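Local coordinates for protein proline dehydrogenase (Deinococcus radiodurans, PDB 4H6Q) that oxidises L-proline to (S)-1-pyrroline-5-carboxylate with FAD as cofactor, passing the electrons on to a quinone in the first step of proline degradation to glutamate, at residues L115-T118 against N119-I123; S44-Q47 against A48-L52; Q211-R214 against R215-Q219; T75-A78 against D79-K83. One frame throughout, in Å; residues are numbered along the deposited sequence.

Interaction 1 of 4, residues L115-T118 against N119-I123; sequences LGLT and NARRI
Leu117 and Arg121, one helical turn apart, meet methyl to guanidinium face: CD2 of Leu117 sits over one face of the Arg121 guanidinium, 3.6 Å from NH2. Leu117 reaches it with CG anti to the backbone N (chi1 -177°), while the Arg121 chain runs extended from CG to NE. The guanidinium's main partner is Glu157, a salt bridge through NE. On another side of the helix, Leu115 CD1 comes within 3.6 Å of Asn119 ND2, and that amide nitrogen donates to Val104 O. These residues open helix 115-129 in the TIM barrel of proline dehydrogenase, where Asn119 N to Leu115 O (2.9 Å) sets the i to i+4 spacing. Arg122 grips Asn119 side-on: NE at 3.1 Å and NH2 at 3.0 Å both donate to OD1, which lies in the guanidinium plane. NE approaches in the carbonyl plane, whereas NH2 stands 43° above it. A leucine in place of Asn119 would probably leave Val104 O without its amide donor and Arg122 held by fewer bonds, with Asp79 still its partner. A bend at chi3 (-58°) brings Arg122 back to OD1, and NH2 also forms a salt bridge with Asp79.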
ATOM      1  N   LEU A 115       2.930  -3.233 -20.474  1.00 13.45           N
ATOM      2  CA  LEU A 115       1.677  -3.901 -20.074  1.00 13.43           C
ATOM      3  C   LEU A 115       1.206  -3.515 -18.672  1.00 13.07           C
ATOM      4  O   LEU A 115      -0.005  -3.405 -18.413  1.00 13.93           O
ATOM      5  CB  LEU A 115       1.898  -5.420 -20.101  1.00 14.76           C
ATOM      6  CG  LEU A 115       0.688  -6.331 -19.822  1.00 13.41           C
ATOM      7  CD1 LEU A 115      -0.503  -5.989 -20.736  1.00 14.37           C
ATOM      8  CD2 LEU A 115       1.062  -7.813 -19.895  1.00 15.80           C
ATOM      9  N   GLY A 116       2.139  -3.272 -17.745  1.00 13.84           N
ATOM     10  CA  GLY A 116       1.797  -2.727 -16.442  1.00 13.46           C
ATOM     11  C   GLY A 116       1.093  -1.381 -16.547  1.00 12.66           C
ATOM     12  O   GLY A 116       0.092  -1.136 -15.848  1.00 12.80           O
ATOM     13  N   LEU A 117       1.611  -0.502 -17.399  1.00 12.63           N
ATOM     14  CA  LEU A 117       0.990   0.796 -17.596  1.00 13.60           C
ATOM     15  C   LEU A 117      -0.407   0.649 -18.221  1.00 14.40           C
ATOM     16  O   LEU A 117      -1.371   1.288 -17.777  1.00 13.81           O
ATOM     17  CB  LEU A 117       1.863   1.685 -18.472  1.00 14.60           C
ATOM     18  CG  LEU A 117       1.371   3.130 -18.711  1.00 16.56           C
ATOM     19  CD1 LEU A 117       1.420   3.885 -17.407  1.00 18.84           C
ATOM     20  CD2 LEU A 117       2.252   3.842 -19.729  1.00 18.70           C
ATOM     21  N   THR A 118      -0.556  -0.189 -19.239  1.00 15.06           N
ATOM     22  CA  THR A 118      -1.900  -0.262 -19.793  0.56 14.87           C
ATOM     23  C   THR A 118      -2.881  -0.944 -18.846  1.00 13.51           C
ATOM     24  O   THR A 118      -4.031  -0.476 -18.775  1.00 14.16           O
ATOM     25  CB  THR A 118      -1.974  -0.942 -21.133  0.56 15.04           C
ATOM     26  OG1 THR A 118      -1.587  -2.299 -20.955  0.56 15.42           O
ATOM     27  CG2 THR A 118      -1.035  -0.287 -22.124  0.56 14.53           C
ATOM     28  N   ASN A 119      -2.465  -1.927 -18.051  1.00 12.13           N
ATOM     29  CA  ASN A 119      -3.400  -2.496 -17.078  1.00 11.93           C
ATOM     30  C   ASN A 119      -3.677  -1.514 -15.960  1.00 11.23           C
ATOM     31  O   ASN A 119      -4.827  -1.444 -15.479  1.00 11.59           O
ATOM     32  CB  ASN A 119      -2.863  -3.822 -16.519  1.00 12.29           C
ATOM     33  CG  ASN A 119      -3.118  -4.980 -17.492  1.00 12.08           C
ATOM     34  OD1 ASN A 119      -4.162  -5.035 -18.162  1.00 14.33           O
ATOM     35  ND2 ASN A 119      -2.154  -5.922 -17.593  1.00 13.38           N
ATOM     36  N   ALA A 120      -2.659  -0.766 -15.506  1.00 11.51           N
ATOM     37  CA  ALA A 120      -2.912   0.224 -14.446  1.00 10.85           C
ATOM     38  C   ALA A 120      -3.904   1.293 -14.902  1.00 11.82           C
ATOM     39  O   ALA A 120      -4.755   1.740 -14.111  1.00 11.32           O
ATOM     40  CB  ALA A 120      -1.611   0.881 -13.986  1.00 12.88           C
ATOM     41  N   ARG A 121      -3.838   1.699 -16.161  1.00 11.99           N
ATOM     42  CA  ARG A 121      -4.821   2.645 -16.687  1.00 11.89           C
ATOM     43  C   ARG A 121      -6.242   2.120 -16.538  1.00 12.05           C
ATOM     44  O   ARG A 121      -7.161   2.863 -16.146  1.00 13.54           O
ATOM     45  CB  ARG A 121      -4.547   2.940 -18.166  1.00 13.70           C
ATOM     46  CG  ARG A 121      -3.391   3.900 -18.390  1.00 13.86           C
ATOM     47  CD  ARG A 121      -3.074   3.976 -19.866  1.00 15.70           C
ATOM     48  NE  ARG A 121      -2.090   5.023 -20.101  1.00 18.55           N
ATOM     49  CZ  ARG A 121      -1.162   4.981 -21.043  1.00 18.72           C
ATOM     50  NH1 ARG A 121      -1.070   3.922 -21.822  1.00 22.72           N
ATOM     51  NH2 ARG A 121      -0.305   5.983 -21.175  1.00 21.76           N
ATOM     52  N   ARG A 122      -6.470   0.845 -16.842  1.00 12.10           N
ATOM     53  CA  ARG A 122      -7.814   0.255 -16.755  1.00 11.98           C
ATOM     54  C   ARG A 122      -8.287   0.194 -15.306  1.00 11.53           C
ATOM     55  O   ARG A 122      -9.468   0.476 -15.006  1.00 12.25           O
ATOM     56  CB  ARG A 122      -7.830  -1.163 -17.355  1.00 13.34           C
ATOM     57  CG  ARG A 122      -7.369  -1.220 -18.796  1.00 16.09           C
ATOM     58  CD  ARG A 122      -7.592  -2.604 -19.376  1.00 17.85           C
ATOM     59  NE  ARG A 122      -6.950  -3.720 -18.690  1.00 18.59           N
ATOM     60  CZ  ARG A 122      -7.621  -4.715 -18.081  1.00 17.95           C
ATOM     61  NH1 ARG A 122      -8.943  -4.720 -18.005  1.00 19.18           N
ATOM     62  NH2 ARG A 122      -6.977  -5.715 -17.582  1.00 15.42           N
ATOM     63  N   ILE A 123      -7.387  -0.198 -14.405  1.00 11.17           N
ATOM     64  CA  ILE A 123      -7.713  -0.261 -12.990  1.00 10.06           C
ATOM     65  C   ILE A 123      -8.055   1.134 -12.430  1.00 10.05           C
ATOM     66  O   ILE A 123      -9.076   1.314 -11.727  1.00 10.46           O
ATOM     67  CB  ILE A 123      -6.552  -0.914 -12.216  1.00 10.26           C
ATOM     68  CG1 ILE A 123      -6.419  -2.411 -12.631  1.00 10.79           C
ATOM     69  CG2 ILE A 123      -6.682  -0.727 -10.693  1.00 10.85           C
ATOM     70  CD1 ILE A 123      -5.082  -3.046 -12.185  1.00 11.70           C
TER

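Interaction 2 of 4, residues S44-Q47 against A48-L52; sequences SAIQ and AVQAL
Ala45 and Val49 meet one turn apart on helix 42-54, a helix of the TIM-barrel enzyme that packs against strands 58-63 and 277-283. Backbone hydrogen bonds come first. Four successive i to i+4 bonds cross the contact, from Ala48 N to Ser44 O (3.1 Å) through Ala51 N to Gln47 O (3.0 Å); in the middle, Gln50 N donates to Ile46 O at 2.9 Å with an N-H...O angle of 162°, evidence of a regular alpha-helical turn. Apolar contacts face the sheet: Ala45 and Val49 touch Leu61 of strand 58-63, and Ala45 and Ala48 touch Leu281 of strand 277-283. Between side chains of the two segments, the nearest approach of Ile46 and Gln50 is Ile46 CG2 to Gln50 CD, at 4.0 Å; it is provisional, because it belongs to one of two conformers of Ile46. Polar side chains add little, Ser44 OG bonding back to Ser41 O. The last group is side-chain carbon packed on backbone carbonyl oxygen. Val49 CG2 lies 3.4 Å from Ala45 O, and Gln50, whose CG is anti to its carbonyl carbon (chi1 -70°), sets that CG 3.3 Å from Ile46 O.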
ATOM      1  N   SER A  44     -14.713 -12.310   1.473  1.00 14.29           N
ATOM      2  CA  SER A  44     -14.067 -12.259   2.764  1.00 14.24           C
ATOM      3  C   SER A  44     -13.395 -10.904   2.949  1.00 13.49           C
ATOM      4  O   SER A  44     -13.363 -10.374   4.063  1.00 14.41           O
ATOM      5  CB  SER A  44     -13.060 -13.416   2.970  1.00 15.49           C
ATOM      6  OG  SER A  44     -11.922 -13.339   2.094  1.00 17.48           O
ATOM      7  N   ALA A  45     -12.861 -10.321   1.871  1.00 12.46           N
ATOM      8  CA  ALA A  45     -12.206  -9.037   1.987  1.00 11.90           C
ATOM      9  C   ALA A  45     -13.243  -7.914   2.266  1.00 12.80           C
ATOM     10  O   ALA A  45     -13.006  -7.023   3.087  1.00 12.78           O
ATOM     11  CB  ALA A  45     -11.416  -8.735   0.679  1.00 13.36           C
ATOM     12  N   ILE A  46     -14.364  -7.945   1.557  1.00 12.66           N
ATOM     13  CA  ILE A  46     -15.408  -6.939   1.741  0.51 13.22           C
ATOM     14  C   ILE A  46     -15.943  -7.008   3.178  1.00 12.97           C
ATOM     15  O   ILE A  46     -16.137  -5.980   3.855  1.00 13.58           O
ATOM     16  CB  ILE A  46     -16.561  -7.153   0.729  0.51 13.90           C
ATOM     17  CG1 ILE A  46     -16.066  -6.955  -0.719  0.51 14.96           C
ATOM     18  CG2 ILE A  46     -17.804  -6.292   1.077  0.51 15.83           C
ATOM     19  CD1 ILE A  46     -15.415  -5.616  -0.970  0.51 16.01           C
ATOM     20  N   GLN A  47     -16.181  -8.218   3.676  1.00 13.47           N
ATOM     21  CA  GLN A  47     -16.637  -8.389   5.065  1.00 14.50           C
ATOM     22  C   GLN A  47     -15.616  -7.812   6.067  1.00 14.19           C
ATOM     23  O   GLN A  47     -16.004  -7.166   7.066  1.00 13.76           O
ATOM     24  CB  GLN A  47     -16.924  -9.857   5.383  1.00 17.58           C
ATOM     25  CG  GLN A  47     -18.214 -10.361   4.710  1.00 23.40           C
ATOM     26  CD  GLN A  47     -18.355 -11.875   4.699  1.00 29.56           C
ATOM     27  OE1 GLN A  47     -17.413 -12.603   5.038  1.00 34.11           O
ATOM     28  NE2 GLN A  47     -19.533 -12.366   4.285  1.00 30.73           N
ATOM     29  N   ALA A  48     -14.324  -8.002   5.797  1.00 12.60           N
ATOM     30  CA  ALA A  48     -13.315  -7.478   6.697  1.00 11.65           C
ATOM     31  C   ALA A  48     -13.293  -5.964   6.646  1.00 11.99           C
ATOM     32  O   ALA A  48     -13.111  -5.315   7.686  1.00 12.38           O
ATOM     33  CB  ALA A  48     -11.926  -8.069   6.358  1.00 13.84           C
ATOM     34  N   VAL A  49     -13.444  -5.354   5.461  1.00 10.60           N
ATOM     35  CA  VAL A  49     -13.521  -3.898   5.390  1.00 11.51           C
ATOM     36  C   VAL A  49     -14.756  -3.357   6.110  1.00 11.78           C
ATOM     37  O   VAL A  49     -14.661  -2.363   6.837  1.00 12.42           O
ATOM     38  CB  VAL A  49     -13.473  -3.382   3.941  1.00 14.36           C
ATOM     39  CG1 VAL A  49     -13.689  -1.842   3.887  1.00 15.49           C
ATOM     40  CG2 VAL A  49     -12.132  -3.733   3.323  1.00 15.71           C
ATOM     41  N   GLN A  50     -15.905  -4.038   5.977  1.00 11.55           N
ATOM     42  CA  GLN A  50     -17.099  -3.594   6.685  1.00 13.14           C
ATOM     43  C   GLN A  50     -16.891  -3.635   8.204  1.00 13.77           C
ATOM     44  O   GLN A  50     -17.334  -2.738   8.931  1.00 14.51           O
ATOM     45  CB  GLN A  50     -18.303  -4.433   6.256  1.00 14.84           C
ATOM     46  CG  GLN A  50     -18.722  -4.134   4.804  1.00 15.92           C
ATOM     47  CD  GLN A  50     -19.798  -5.029   4.302  1.00 17.16           C
ATOM     48  OE1 GLN A  50     -19.874  -6.213   4.688  1.00 19.11           O
ATOM     49  NE2 GLN A  50     -20.639  -4.503   3.415  1.00 20.37           N
ATOM     50  N   ALA A  51     -16.184  -4.662   8.684  1.00 12.20           N
ATOM     51  CA  ALA A  51     -15.875  -4.747  10.104  1.00 13.95           C
ATOM     52  C   ALA A  51     -14.967  -3.601  10.546  1.00 13.20           C
ATOM     53  O   ALA A  51     -15.181  -3.045  11.636  1.00 16.12           O
ATOM     54  CB  ALA A  51     -15.297  -6.115  10.488  1.00 14.36           C
ATOM     55  N   LEU A  52     -13.942  -3.267   9.759  1.00 12.85           N
ATOM     56  CA  LEU A  52     -13.084  -2.131  10.083  1.00 12.66           C
ATOM     57  C   LEU A  52     -13.890  -0.833  10.142  1.00 13.41           C
ATOM     58  O   LEU A  52     -13.713  -0.022  11.065  1.00 14.18           O
ATOM     59  CB  LEU A  52     -11.945  -1.979   9.054  1.00 13.62           C
ATOM     60  CG  LEU A  52     -10.838  -3.029   9.126  1.00 16.34           C
ATOM     61  CD1 LEU A  52     -10.016  -2.983   7.833  1.00 16.85           C
ATOM     62  CD2 LEU A  52      -9.943  -2.754  10.327  1.00 16.98           C
TER

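Interaction 3 of 4, residues Q211-R214 against R215-Q219; sequences QNYR and RLVFQ
The Arg215 guanidinium carries Asn212 OD1 at its edge and in its plane, while backbone atoms Gln211 O and Asn212 N lie over one of its faces, both offset toward the rim. Two nitrogens grip that single oxygen side-on: Arg215 NE is 3.1 Å from Asn212 OD1, in the carbonyl plane and on a lone pair, and Arg215 NH2 is 3.0 Å from it, tilted 32° from that plane. The amide and guanidinium planes stand 58° apart, so the pair meets edge to oxygen instead of stacking. A bend at chi3 turns the Arg215 head back along the helix to Asn212, whose ND2 is held by Ser169 O. The Phe218 ring has Arg214 O over one face, 3.1 Å above its plane, offset toward the rim and nearest CG. Arg214 CB makes a CH-pi contact with the same ring, 4.2 Å from the centroid and 26° off the normal. Arg214 O also accepts from Phe218 N, at 2.8 Å. Tyr213 CE2 touches Val217 CG2 at 3.7 Å, approaching obliquely. Helix 206-222 belongs to a beta-alpha-beta unit of the barrel, between strands 188-191 and 227-230. Tyr213, Leu216 and Val217 pack on Met190 of strand 188-191, Asn212, Arg215 and Leu216 rest on Leu175 of helix 174-180, and on helix 234-246 Arg214 pairs with Asp239 while Phe218 stacks with Phe243.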
ATOM      1  N   GLN A 211      15.193   7.751  11.242  1.00 16.16           N
ATOM      2  CA  GLN A 211      15.325   9.185  11.075  1.00 17.07           C
ATOM      3  C   GLN A 211      14.872   9.634   9.695  1.00 16.59           C
ATOM      4  O   GLN A 211      14.182  10.658   9.549  1.00 16.38           O
ATOM      5  CB  GLN A 211      16.750   9.653  11.334  1.00 19.76           C
ATOM      6  CG  GLN A 211      16.773  11.146  11.622  1.00 28.12           C
ATOM      7  CD  GLN A 211      15.771  11.561  12.762  1.00 36.73           C
ATOM      8  OE1 GLN A 211      15.567  10.841  13.776  1.00 40.30           O
ATOM      9  NE2 GLN A 211      15.157  12.712  12.587  1.00 40.07           N
ATOM     10  N   ASN A 212      15.255   8.860   8.680  1.00 15.78           N
ATOM     11  CA  ASN A 212      14.910   9.215   7.303  1.00 14.21           C
ATOM     12  C   ASN A 212      13.398   9.118   7.116  1.00 14.15           C
ATOM     13  O   ASN A 212      12.821   9.880   6.331  1.00 13.61           O
ATOM     14  CB  ASN A 212      15.653   8.328   6.293  1.00 14.96           C
ATOM     15  CG  ASN A 212      15.744   8.972   4.940  1.00 15.90           C
ATOM     16  OD1 ASN A 212      16.128  10.145   4.837  1.00 18.48           O
ATOM     17  ND2 ASN A 212      15.435   8.227   3.880  1.00 15.84           N
ATOM     18  N   TYR A 213      12.757   8.189   7.840  1.00 12.73           N
ATOM     19  CA  TYR A 213      11.305   8.079   7.837  1.00 11.71           C
ATOM     20  C   TYR A 213      10.658   9.387   8.286  1.00 11.91           C
ATOM     21  O   TYR A 213       9.733   9.930   7.614  1.00 12.17           O
ATOM     22  CB  TYR A 213      10.862   6.894   8.711  1.00 11.28           C
ATOM     23  CG  TYR A 213       9.382   6.590   8.582  1.00 11.04           C
ATOM     24  CD1 TYR A 213       8.932   5.587   7.735  1.00 10.69           C
ATOM     25  CD2 TYR A 213       8.416   7.340   9.303  1.00 11.36           C
ATOM     26  CE1 TYR A 213       7.563   5.304   7.596  1.00 10.49           C
ATOM     27  CE2 TYR A 213       7.082   7.060   9.176  1.00 11.13           C
ATOM     28  CZ  TYR A 213       6.656   6.068   8.319  1.00 10.01           C
ATOM     29  OH  TYR A 213       5.300   5.848   8.175  1.00 10.76           O
ATOM     30  N   ARG A 214      11.123   9.918   9.411  1.00 13.11           N
ATOM     31  CA  ARG A 214      10.629  11.208   9.874  1.00 13.81           C
ATOM     32  C   ARG A 214      10.843  12.312   8.844  1.00 13.89           C
ATOM     33  O   ARG A 214       9.933  13.107   8.617  1.00 13.73           O
ATOM     34  CB  ARG A 214      11.268  11.581  11.210  1.00 15.44           C
ATOM     35  CG  ARG A 214      10.874  10.658  12.344  1.00 15.40           C
ATOM     36  CD  ARG A 214      11.706  10.996  13.584  1.00 18.20           C
ATOM     37  NE  ARG A 214      11.227  10.350  14.801  1.00 19.50           N
ATOM     38  CZ  ARG A 214      11.483   9.100  15.137  1.00 21.77           C
ATOM     39  NH1 ARG A 214      12.243   8.340  14.341  1.00 23.23           N
ATOM     40  NH2 ARG A 214      11.007   8.629  16.299  1.00 22.14           N
ATOM     41  N   ARG A 215      12.033  12.396   8.234  1.00 14.13           N
ATOM     42  CA  ARG A 215      12.287  13.444   7.238  1.00 15.50           C
ATOM     43  C   ARG A 215      11.289  13.337   6.089  1.00 14.38           C
ATOM     44  O   ARG A 215      10.773  14.353   5.623  1.00 14.78           O
ATOM     45  CB  ARG A 215      13.747  13.382   6.710  1.00 16.72           C
ATOM     46  CG  ARG A 215      14.794  13.681   7.768  1.00 20.48           C
ATOM     47  CD  ARG A 215      16.189  13.851   7.133  1.00 25.65           C
ATOM     48  NE  ARG A 215      16.735  12.563   6.713  1.00 33.75           N
ATOM     49  CZ  ARG A 215      17.732  11.929   7.332  1.00 36.76           C
ATOM     50  NH1 ARG A 215      18.314  12.489   8.394  1.00 39.58           N
ATOM     51  NH2 ARG A 215      18.161  10.757   6.889  1.00 34.90           N
ATOM     52  N   LEU A 216      10.998  12.120   5.621  1.00 12.80           N
ATOM     53  CA  LEU A 216      10.066  11.969   4.504  1.00 12.38           C
ATOM     54  C   LEU A 216       8.663  12.484   4.887  1.00 11.48           C
ATOM     55  O   LEU A 216       8.023  13.212   4.114  1.00 12.19           O
ATOM     56  CB  LEU A 216       9.960  10.492   4.077  1.00 12.56           C
ATOM     57  CG  LEU A 216      11.075  10.029   3.143  1.00 13.78           C
ATOM     58  CD1 LEU A 216      11.020   8.516   3.079  1.00 15.80           C
ATOM     59  CD2 LEU A 216      10.902  10.644   1.731  1.00 13.75           C
ATOM     60  N   VAL A 217       8.145  12.023   6.021  1.00 10.98           N
ATOM     61  CA  VAL A 217       6.808  12.418   6.482  1.00 10.78           C
ATOM     62  C   VAL A 217       6.767  13.925   6.694  1.00 11.10           C
ATOM     63  O   VAL A 217       5.832  14.589   6.216  1.00 12.63           O
ATOM     64  CB  VAL A 217       6.435  11.672   7.778  1.00 10.63           C
ATOM     65  CG1 VAL A 217       5.186  12.289   8.447  1.00 13.44           C
ATOM     66  CG2 VAL A 217       6.203  10.190   7.497  1.00 11.37           C
ATOM     67  N   PHE A 218       7.745  14.471   7.416  1.00 11.32           N
ATOM     68  CA  PHE A 218       7.714  15.875   7.795  1.00 12.38           C
ATOM     69  C   PHE A 218       7.834  16.757   6.547  1.00 12.76           C
ATOM     70  O   PHE A 218       7.145  17.792   6.427  1.00 12.72           O
ATOM     71  CB  PHE A 218       8.854  16.203   8.770  1.00 13.45           C
ATOM     72  CG  PHE A 218       8.728  15.529  10.115  1.00 13.13           C
ATOM     73  CD1 PHE A 218       7.562  14.853  10.489  1.00 14.88           C
ATOM     74  CD2 PHE A 218       9.806  15.546  11.000  1.00 14.35           C
ATOM     75  CE1 PHE A 218       7.481  14.221  11.762  1.00 15.72           C
ATOM     76  CE2 PHE A 218       9.732  14.910  12.271  1.00 17.53           C
ATOM     77  CZ  PHE A 218       8.574  14.254  12.644  1.00 17.46           C
ATOM     78  N   GLN A 219       8.685  16.385   5.594  1.00 12.87           N
ATOM     79  CA  GLN A 219       8.836  17.186   4.373  0.55 12.76           C
ATOM     80  C   GLN A 219       7.567  17.127   3.518  1.00 12.75           C
ATOM     81  O   GLN A 219       7.185  18.117   2.889  1.00 14.57           O
ATOM     82  CB  GLN A 219      10.056  16.719   3.548  0.55 16.55           C
ATOM     83  CG  GLN A 219      11.412  17.104   4.149  0.55 19.17           C
ATOM     84  CD  GLN A 219      11.572  18.599   4.259  0.55 23.76           C
ATOM     85  OE1 GLN A 219      11.501  19.324   3.252  0.55 24.74           O
ATOM     86  NE2 GLN A 219      11.763  19.083   5.482  0.55 26.00           N
TER

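Interaction 4 of 4, residues T75-A78 against D79-K83; sequences TEFA and DDVIK
A water bridges Glu76 and Asp80, donating to Glu76 OE2 at 2.6 Å and to Asp80 OD2 at 2.7 Å. The two side chains lie side by side and point the same way, their carboxylate planes 76° apart, and the bridged oxygens, Glu76 OE2 and Asp80 OD2, remain 4.5 Å from each other. Both donations come from one water, which suggests that it screens the like charges; Glu76 OE1 forms a salt bridge with Lys73 NZ. Helix 71-90 is regular here: Asp80 N donates to Glu76 O (2.9 Å, N-H...O angle 154°). On the barrel side Phe77 CE2 packs obliquely on Val81 CG2 at 3.7 Å. Phe77 CG is anti to the backbone N (chi1 -172°), which carries the ring along the helix to Val81, and both residues touch Leu63 of strand 58-63; Val81 also reaches Val97 and Ile99 of strand 96-99. This is the helix-on-strand packing of a TIM barrel. Asp79 folds back over its own turn, its CG 3.2 Å from Thr75 O, and its OD1 forms a salt bridge with Arg122 of helix 115-129. Replacing Asp79 with an alanine would probably leave Arg122 without this carboxylate mate and remove a charged tie between the two helices. The contact thus divides its chemistry by side: an apolar pair against the strands, a carboxylate paired with a neighbouring helix, and a second pair of acids whose mutual repulsion is probably eased by water and Lys73.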
ATOM      1  N   THR A  75      -2.643  -9.902 -17.047  1.00 12.53           N
ATOM      2  CA  THR A  75      -3.864  -9.224 -17.470  1.00 12.06           C
ATOM      3  C   THR A  75      -5.072  -9.819 -16.761  1.00 12.02           C
ATOM      4  O   THR A  75      -5.988  -9.078 -16.346  1.00 11.84           O
ATOM      5  CB  THR A  75      -3.970  -9.227 -19.021  1.00 13.07           C
ATOM      6  OG1 THR A  75      -2.743  -8.653 -19.533  1.00 13.47           O
ATOM      7  CG2 THR A  75      -5.156  -8.404 -19.523  1.00 14.42           C
ATOM      8  N   GLU A  76      -5.089 -11.131 -16.592  1.00 12.20           N
ATOM      9  CA  GLU A  76      -6.108 -11.764 -15.736  1.00 13.43           C
ATOM     10  C   GLU A  76      -6.092 -11.193 -14.325  1.00 11.39           C
ATOM     11  O   GLU A  76      -7.153 -10.962 -13.703  1.00 12.57           O
ATOM     12  CB  GLU A  76      -5.896 -13.296 -15.706  1.00 14.33           C
ATOM     13  CG  GLU A  76      -6.925 -14.046 -14.855  1.00 15.72           C
ATOM     14  CD  GLU A  76      -6.642 -15.529 -14.781  1.00 20.31           C
ATOM     15  OE1 GLU A  76      -5.764 -16.041 -15.505  1.00 23.33           O
ATOM     16  OE2 GLU A  76      -7.299 -16.226 -13.980  1.00 23.53           O
ATOM     17  N   PHE A  77      -4.900 -10.957 -13.780  1.00 11.70           N
ATOM     18  CA  PHE A  77      -4.761 -10.428 -12.420  1.00 11.09           C
ATOM     19  C   PHE A  77      -5.408  -9.029 -12.408  1.00 11.13           C
ATOM     20  O   PHE A  77      -6.215  -8.724 -11.519  1.00 10.87           O
ATOM     21  CB  PHE A  77      -3.283 -10.346 -12.008  1.00 11.95           C
ATOM     22  CG  PHE A  77      -3.099 -10.006 -10.571  1.00 12.19           C
ATOM     23  CD1 PHE A  77      -2.775 -10.992  -9.637  1.00 15.26           C
ATOM     24  CD2 PHE A  77      -3.245  -8.672 -10.131  1.00 13.48           C
ATOM     25  CE1 PHE A  77      -2.602 -10.677  -8.275  1.00 15.56           C
ATOM     26  CE2 PHE A  77      -3.087  -8.356  -8.773  1.00 15.93           C
ATOM     27  CZ  PHE A  77      -2.743  -9.362  -7.853  1.00 16.52           C
ATOM     28  N   ALA A  78      -5.069  -8.184 -13.393  1.00 11.13           N
ATOM     29  CA  ALA A  78      -5.717  -6.863 -13.484  1.00 10.41           C
ATOM     30  C   ALA A  78      -7.249  -6.961 -13.574  1.00 11.21           C
ATOM     31  O   ALA A  78      -7.981  -6.159 -12.938  1.00 10.76           O
ATOM     32  CB  ALA A  78      -5.156  -6.112 -14.647  1.00 11.49           C
ATOM     33  N   ASP A  79      -7.738  -7.959 -14.334  1.00 11.84           N
ATOM     34  CA  ASP A  79      -9.178  -8.142 -14.431  1.00 11.76           C
ATOM     35  C   ASP A  79      -9.787  -8.519 -13.077  1.00 10.57           C
ATOM     36  O   ASP A  79     -10.898  -8.070 -12.741  1.00 11.45           O
ATOM     37  CB  ASP A  79      -9.498  -9.204 -15.485  1.00 13.30           C
ATOM     38  CG  ASP A  79      -9.173  -8.763 -16.897  1.00 14.04           C
ATOM     39  OD1 ASP A  79      -9.160  -7.544 -17.147  1.00 15.77           O
ATOM     40  OD2 ASP A  79      -9.030  -9.658 -17.751  1.00 17.26           O
ATOM     41  N   ASP A  80      -9.078  -9.312 -12.281  1.00 10.61           N
ATOM     42  CA  ASP A  80      -9.502  -9.632 -10.941  1.00 11.64           C
ATOM     43  C   ASP A  80      -9.490  -8.456  -9.985  1.00  9.44           C
ATOM     44  O   ASP A  80     -10.373  -8.342  -9.125  1.00 10.96           O
ATOM     45  CB  ASP A  80      -8.675 -10.790 -10.401  1.00 12.29           C
ATOM     46  CG  ASP A  80      -8.966 -12.107 -11.095  1.00 16.78           C
ATOM     47  OD1 ASP A  80     -10.043 -12.255 -11.695  1.00 19.95           O
ATOM     48  OD2 ASP A  80      -8.122 -13.026 -10.972  1.00 20.55           O
ATOM     49  N   VAL A  81      -8.565  -7.528 -10.178  1.00  9.73           N
ATOM     50  CA  VAL A  81      -8.592  -6.266  -9.414  1.00  9.41           C
ATOM     51  C   VAL A  81      -9.813  -5.418  -9.807  1.00  9.35           C
ATOM     52  O   VAL A  81     -10.474  -4.842  -8.925  1.00 10.45           O
ATOM     53  CB  VAL A  81      -7.282  -5.463  -9.593  1.00  9.75           C
ATOM     54  CG1 VAL A  81      -7.367  -4.121  -8.883  1.00 11.32           C
ATOM     55  CG2 VAL A  81      -6.071  -6.271  -9.069  1.00 11.10           C
ATOM     56  N   ILE A  82     -10.145  -5.392 -11.106  1.00  9.74           N
ATOM     57  CA  ILE A  82     -11.370  -4.706 -11.536  1.00 11.00           C
ATOM     58  C   ILE A  82     -12.599  -5.361 -10.921  1.00 10.34           C
ATOM     59  O   ILE A  82     -13.526  -4.650 -10.489  1.00 11.08           O
ATOM     60  CB  ILE A  82     -11.404  -4.571 -13.055  1.00 11.94           C
ATOM     61  CG1 ILE A  82     -10.329  -3.557 -13.456  1.00 12.94           C
ATOM     62  CG2 ILE A  82     -12.787  -4.136 -13.583  1.00 14.30           C
ATOM     63  CD1 ILE A  82      -9.896  -3.524 -14.947  1.00 15.79           C
ATOM     64  N   LYS A  83     -12.659  -6.706 -10.855  1.00 11.06           N
ATOM     65  CA  LYS A  83     -13.799  -7.383 -10.213  1.00 11.65           C
ATOM     66  C   LYS A  83     -13.893  -6.964  -8.749  1.00 10.62           C
ATOM     67  O   LYS A  83     -14.990  -6.753  -8.200  1.00 11.48           O
ATOM     68  CB  LYS A  83     -13.653  -8.910 -10.296  1.00 14.76           C
ATOM     69  CG  LYS A  83     -13.862  -9.452 -11.681  1.00 19.74           C
ATOM     70  CD  LYS A  83     -13.688 -10.970 -11.678  1.00 25.56           C
ATOM     71  CE  LYS A  83     -13.671 -11.539 -13.105  1.00 31.91           C
ATOM     72  NZ  LYS A  83     -13.392 -10.454 -14.119  1.00 35.58           N
TER
HETATM   73  O   HOH W   1      -8.950 -15.359 -12.128  1.00 31.64           O

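In the fold
Interactions 1 and 4 are the pair in touch: their centres are 10 Å apart, and adjacent helices 71-90 and 115-129 are tied by Arg122 NH2 to Asp79 OD1 at 2.9 Å. Interaction 2 comes to about 7 Å of interaction 4 at nearest atoms without touching it, and interaction 3 lies on the opposite side of the chain's centre from both 2 and 4, its centre 34 Å from that of interaction 4. All four sit on helices of one TIM barrel. Interaction 3 is close to the cofactor, with the Tyr213 side chain about 6 Å from FAD, whereas the Phe77 side chain of interaction 4 is about 7 Å from that of substrate-binding Lys100.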